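Local coordinates for protein LipS lipolytic enzyme (PDB 4FBL) that probably hydrolyses ester bonds of lipids as a thermostable lipase of the alpha/beta hydrolase fold, at residues T105-E116 with L133-R144. Numbering follows the deposited sequence.
Sequences TADIVAAMRWLE and LTVWAAGQFPER
Thr105, Ile108 and Val109 meet Leu133 and Trp136 where two helices of the alpha/beta hydrolase fold, 101-118 and 129-140, pack beside each other against the central sheet; the short axes pass 10.9 Å apart at -64°. The CH-pi contact lies at the Thr105 end: Thr105 CG2 stands 3.7 Å from the centroid of the Trp136 six-membered ring, 5° off its normal. That methyl lies beside the backbone N (chi1 of 45° on OG1), while the hydroxyl turns back to Ala101 O of its own helix. The opposite face of the indole carries Gln140 CB, and Val109 CG2 meets its edge at CH2 (3.9 Å). Replacing Trp136 with an alanine would probably leave Thr105 CG2 without its aromatic face and open a gap between Thr105 and Gln140. Purely apolar contacts continue with Ile108 CG1 reaching Leu133 CD1 at 4.1 Å and Ile108 CG2 touching Ala137 CB, both residues also touching Met124 of strand 121-127. From the second subunit, Phe167 packs on both Thr105 and Trp136. Past the end of helix 129-140, Phe141 forms a Met-aromatic contact, Met112 SD lying 4.6 Å from its ring centroid, obliquely placed. The charged pair is a salt bridge, though the arginine's exact placement is doubtful because its chain runs too close to Met112 CE: Glu116 OE1 sits 3.3 Å from Arg144 NH1, over a guanidinium face, with no N-H directed at the oxygen.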
loop_
_atom_site.group_PDB
_atom_site.type_symbol
_atom_site.label_atom_id
_atom_site.label_comp_id
_atom_site.label_asym_id
_atom_site.label_seq_id
_atom_site.Cartn_x
_atom_site.Cartn_y
_atom_site.Cartn_z
ATOM N N THR C 105 2.029 -12.588 -5.088
ATOM C CA THR C 105 2.951 -12.206 -6.158
ATOM C C THR C 105 3.830 -13.434 -6.511
ATOM O O THR C 105 4.214 -13.635 -7.689
ATOM C CB THR C 105 3.832 -10.986 -5.769
ATOM O OG1 THR C 105 4.368 -11.122 -4.428
ATOM C CG2 THR C 105 3.044 -9.702 -5.896
ATOM N N ALA C 106 4.195 -14.238 -5.505
ATOM C CA ALA C 106 4.912 -15.483 -5.796
ATOM C C ALA C 106 4.035 -16.450 -6.612
ATOM O O ALA C 106 4.582 -17.219 -7.466
ATOM C CB ALA C 106 5.477 -16.199 -4.497
ATOM N N ASP C 107 2.704 -16.421 -6.418
ATOM C CA ASP C 107 1.862 -17.281 -7.243
ATOM C C ASP C 107 1.927 -16.844 -8.715
ATOM O O ASP C 107 1.949 -17.703 -9.618
ATOM C CB ASP C 107 0.395 -17.293 -6.828
ATOM C CG ASP C 107 0.171 -17.905 -5.424
ATOM O OD1 ASP C 107 0.792 -18.914 -5.091
ATOM O OD2 ASP C 107 -0.595 -17.328 -4.653
ATOM N N ILE C 108 1.908 -15.541 -8.945
ATOM C CA ILE C 108 1.980 -14.979 -10.315
ATOM C C ILE C 108 3.339 -15.272 -10.951
ATOM O O ILE C 108 3.386 -15.668 -12.090
ATOM C CB ILE C 108 1.784 -13.526 -10.270
ATOM C CG1 ILE C 108 0.388 -13.236 -9.665
ATOM C CG2 ILE C 108 1.944 -12.883 -11.694
ATOM C CD1 ILE C 108 -0.920 -13.991 -10.347
ATOM N N VAL C 109 4.430 -15.176 -10.168
ATOM C CA VAL C 109 5.753 -15.548 -10.600
ATOM C C VAL C 109 5.817 -17.037 -10.997
ATOM O O VAL C 109 6.300 -17.332 -12.048
ATOM C CB VAL C 109 6.816 -15.212 -9.516
ATOM C CG1 VAL C 109 8.155 -15.723 -9.986
ATOM C CG2 VAL C 109 6.941 -13.671 -9.445
ATOM N N ALA C 110 5.310 -17.965 -10.188
ATOM C CA ALA C 110 5.324 -19.381 -10.581
ATOM C C ALA C 110 4.452 -19.653 -11.833
ATOM O O ALA C 110 4.797 -20.529 -12.630
ATOM C CB ALA C 110 4.803 -20.293 -9.422
ATOM N N ALA C 111 3.317 -18.990 -11.989
ATOM C CA ALA C 111 2.494 -19.184 -13.228
ATOM C C ALA C 111 3.275 -18.647 -14.459
ATOM O O ALA C 111 3.225 -19.195 -15.609
ATOM C CB ALA C 111 1.078 -18.442 -13.087
ATOM N N MET C 112 4.001 -17.554 -14.239
ATOM C CA MET C 112 4.855 -16.964 -15.323
ATOM C C MET C 112 5.940 -17.961 -15.640
ATOM O O MET C 112 6.245 -18.163 -16.792
ATOM C CB MET C 112 5.608 -15.701 -14.883
ATOM C CG MET C 112 4.740 -14.480 -14.960
ATOM S SD MET C 112 5.557 -13.003 -14.313
ATOM C CE MET C 112 6.969 -12.926 -15.466
ATOM N N ARG C 113 6.532 -18.599 -14.632
ATOM C CA ARG C 113 7.582 -19.589 -14.922
ATOM C C ARG C 113 7.020 -20.813 -15.664
ATOM O O ARG C 113 7.687 -21.358 -16.538
ATOM C CB ARG C 113 8.326 -19.981 -13.644
ATOM C CG ARG C 113 9.111 -18.724 -13.145
ATOM C CD ARG C 113 9.749 -18.884 -11.773
ATOM N NE ARG C 113 10.678 -17.786 -11.494
ATOM C CZ ARG C 113 11.205 -17.509 -10.299
ATOM N NH1 ARG C 113 10.865 -18.238 -9.229
ATOM N NH2 ARG C 113 12.054 -16.480 -10.167
ATOM N N TRP C 114 5.801 -21.224 -15.334
ATOM C CA TRP C 114 5.159 -22.400 -15.955
ATOM C C TRP C 114 4.887 -22.096 -17.444
ATOM O O TRP C 114 5.129 -22.964 -18.324
ATOM C CB TRP C 114 3.871 -22.742 -15.195
ATOM C CG TRP C 114 3.095 -23.916 -15.713
ATOM C CD1 TRP C 114 3.176 -25.207 -15.273
ATOM C CD2 TRP C 114 2.075 -23.908 -16.761
ATOM N NE1 TRP C 114 2.273 -26.008 -15.981
ATOM C CE2 TRP C 114 1.601 -25.246 -16.903
ATOM C CE3 TRP C 114 1.540 -22.900 -17.618
ATOM C CZ2 TRP C 114 0.570 -25.600 -17.823
ATOM C CZ3 TRP C 114 0.539 -23.250 -18.575
ATOM C CH2 TRP C 114 0.068 -24.600 -18.675
ATOM N N LEU C 115 4.428 -20.863 -17.714
ATOM C CA LEU C 115 4.156 -20.426 -19.081
ATOM C C LEU C 115 5.442 -20.296 -19.866
ATOM O O LEU C 115 5.456 -20.672 -20.989
ATOM C CB LEU C 115 3.419 -19.076 -19.110
ATOM C CG LEU C 115 2.005 -19.063 -18.660
ATOM C CD1 LEU C 115 1.477 -17.646 -18.546
ATOM C CD2 LEU C 115 1.051 -19.860 -19.535
ATOM N N GLU C 116 6.510 -19.807 -19.272
ATOM C CA GLU C 116 7.763 -19.635 -19.987
ATOM C C GLU C 116 8.424 -20.973 -20.362
ATOM O O GLU C 116 9.053 -21.070 -21.369
ATOM C CB GLU C 116 8.745 -18.800 -19.185
ATOM C CG GLU C 116 8.548 -17.361 -19.371
ATOM C CD GLU C 116 8.941 -16.608 -18.122
ATOM O OE1 GLU C 116 8.577 -15.429 -18.016
ATOM O OE2 GLU C 116 9.584 -17.175 -17.218
ATOM N N LEU C 133 -2.511 -7.121 -10.062
ATOM C CA LEU C 133 -1.416 -8.018 -10.278
ATOM C C LEU C 133 -0.874 -8.063 -11.733
ATOM O O LEU C 133 0.343 -8.306 -11.938
ATOM C CB LEU C 133 -1.740 -9.425 -9.771
ATOM C CG LEU C 133 -1.769 -9.603 -8.229
ATOM C CD1 LEU C 133 -2.509 -10.882 -7.878
ATOM C CD2 LEU C 133 -0.322 -9.636 -7.676
ATOM N N THR C 134 -1.769 -7.882 -12.696
ATOM C CA THR C 134 -1.439 -7.838 -14.105
ATOM C C THR C 134 -0.556 -6.560 -14.307
ATOM O O THR C 134 0.532 -6.629 -14.935
ATOM C CB THR C 134 -2.733 -7.733 -14.926
ATOM O OG1 THR C 134 -3.470 -8.943 -14.804
ATOM C CG2 THR C 134 -2.483 -7.470 -16.394
ATOM N N VAL C 135 -1.010 -5.416 -13.762
ATOM C CA VAL C 135 -0.229 -4.171 -13.795
ATOM C C VAL C 135 1.075 -4.368 -13.042
ATOM O O VAL C 135 2.099 -3.960 -13.521
ATOM C CB VAL C 135 -0.981 -2.982 -13.247
ATOM C CG1 VAL C 135 -0.024 -1.723 -13.174
ATOM C CG2 VAL C 135 -2.158 -2.663 -14.158
ATOM N N TRP C 136 1.059 -5.022 -11.896
ATOM C CA TRP C 136 2.290 -5.228 -11.150
ATOM C C TRP C 136 3.259 -6.046 -11.980
ATOM O O TRP C 136 4.484 -5.734 -11.981
ATOM C CB TRP C 136 2.034 -5.958 -9.796
ATOM C CG TRP C 136 3.277 -6.431 -9.177
ATOM C CD1 TRP C 136 4.166 -5.702 -8.358
ATOM C CD2 TRP C 136 3.818 -7.754 -9.265
ATOM N NE1 TRP C 136 5.241 -6.492 -8.004
ATOM C CE2 TRP C 136 5.056 -7.760 -8.522
ATOM C CE3 TRP C 136 3.381 -8.933 -9.884
ATOM C CZ2 TRP C 136 5.893 -8.904 -8.429
ATOM C CZ3 TRP C 136 4.210 -10.075 -9.791
ATOM C CH2 TRP C 136 5.453 -10.048 -9.044
ATOM N N ALA C 137 2.785 -7.123 -12.637
ATOM C CA ALA C 137 3.809 -7.984 -13.310
ATOM C C ALA C 137 4.391 -7.295 -14.583
ATOM O O ALA C 137 5.583 -7.443 -14.846
ATOM C CB ALA C 137 3.216 -9.371 -13.688
ATOM N N ALA C 138 3.593 -6.522 -15.318
ATOM C CA ALA C 138 4.061 -5.801 -16.480
ATOM C C ALA C 138 5.043 -4.638 -16.121
ATOM O O ALA C 138 5.883 -4.263 -16.967
ATOM C CB ALA C 138 2.877 -5.249 -17.322
ATOM N N GLY C 139 4.922 -4.089 -14.890
ATOM C CA GLY C 139 5.840 -3.043 -14.361
ATOM C C GLY C 139 7.108 -3.642 -13.742
ATOM O O GLY C 139 8.235 -3.078 -13.830
ATOM N N GLN C 140 6.939 -4.812 -13.169
ATOM C CA GLN C 140 8.000 -5.512 -12.436
ATOM C C GLN C 140 8.953 -6.187 -13.410
ATOM O O GLN C 140 10.200 -6.227 -13.127
ATOM C CB GLN C 140 7.436 -6.581 -11.518
ATOM C CG GLN C 140 8.457 -7.405 -10.798
ATOM C CD GLN C 140 9.282 -6.542 -9.744
ATOM O OE1 GLN C 140 8.818 -6.280 -8.669
ATOM N NE2 GLN C 140 10.477 -6.114 -10.104
ATOM N N PHE C 141 8.397 -6.677 -14.539
ATOM C CA PHE C 141 9.186 -7.415 -15.595
ATOM C C PHE C 141 8.830 -6.755 -16.917
ATOM O O PHE C 141 8.010 -7.271 -17.681
ATOM C CB PHE C 141 8.735 -8.843 -15.645
ATOM C CG PHE C 141 8.854 -9.553 -14.301
ATOM C CD1 PHE C 141 10.118 -10.027 -13.829
ATOM C CD2 PHE C 141 7.715 -9.715 -13.482
ATOM C CE1 PHE C 141 10.205 -10.681 -12.542
ATOM C CE2 PHE C 141 7.769 -10.393 -12.239
ATOM C CZ PHE C 141 9.005 -10.873 -11.752
ATOM N N PRO C 142 9.370 -5.573 -17.152
ATOM C CA PRO C 142 8.859 -4.737 -18.210
ATOM C C PRO C 142 9.052 -5.246 -19.639
ATOM O O PRO C 142 8.430 -4.729 -20.504
ATOM C CB PRO C 142 9.675 -3.424 -18.044
ATOM C CG PRO C 142 10.366 -3.513 -16.769
ATOM C CD PRO C 142 10.544 -4.967 -16.499
ATOM N N GLU C 143 9.899 -6.234 -19.873
ATOM C CA GLU C 143 10.111 -6.711 -21.233
ATOM C C GLU C 143 9.433 -8.044 -21.389
ATOM O O GLU C 143 9.585 -8.681 -22.439
ATOM C CB GLU C 143 11.610 -7.034 -21.486
ATOM C CG GLU C 143 12.551 -6.024 -20.964
ATOM C CD GLU C 143 12.910 -5.022 -22.003
ATOM O OE1 GLU C 143 12.026 -4.414 -22.627
ATOM O OE2 GLU C 143 14.113 -4.840 -22.207
ATOM N N ARG C 144 8.745 -8.533 -20.363
ATOM C CA ARG C 144 8.449 -9.906 -20.416
ATOM C C ARG C 144 7.132 -10.172 -21.182
ATOM O O ARG C 144 6.950 -11.228 -21.803
ATOM C CB ARG C 144 8.333 -10.401 -19.035
ATOM C CG ARG C 144 8.375 -11.894 -19.109
ATOM C CD ARG C 144 8.782 -12.362 -17.731
ATOM N NE ARG C 144 10.218 -12.480 -17.451
ATOM C CZ ARG C 144 10.698 -13.125 -16.379
ATOM N NH1 ARG C 144 9.873 -13.701 -15.482
ATOM N NH2 ARG C 144 12.015 -13.202 -16.210
#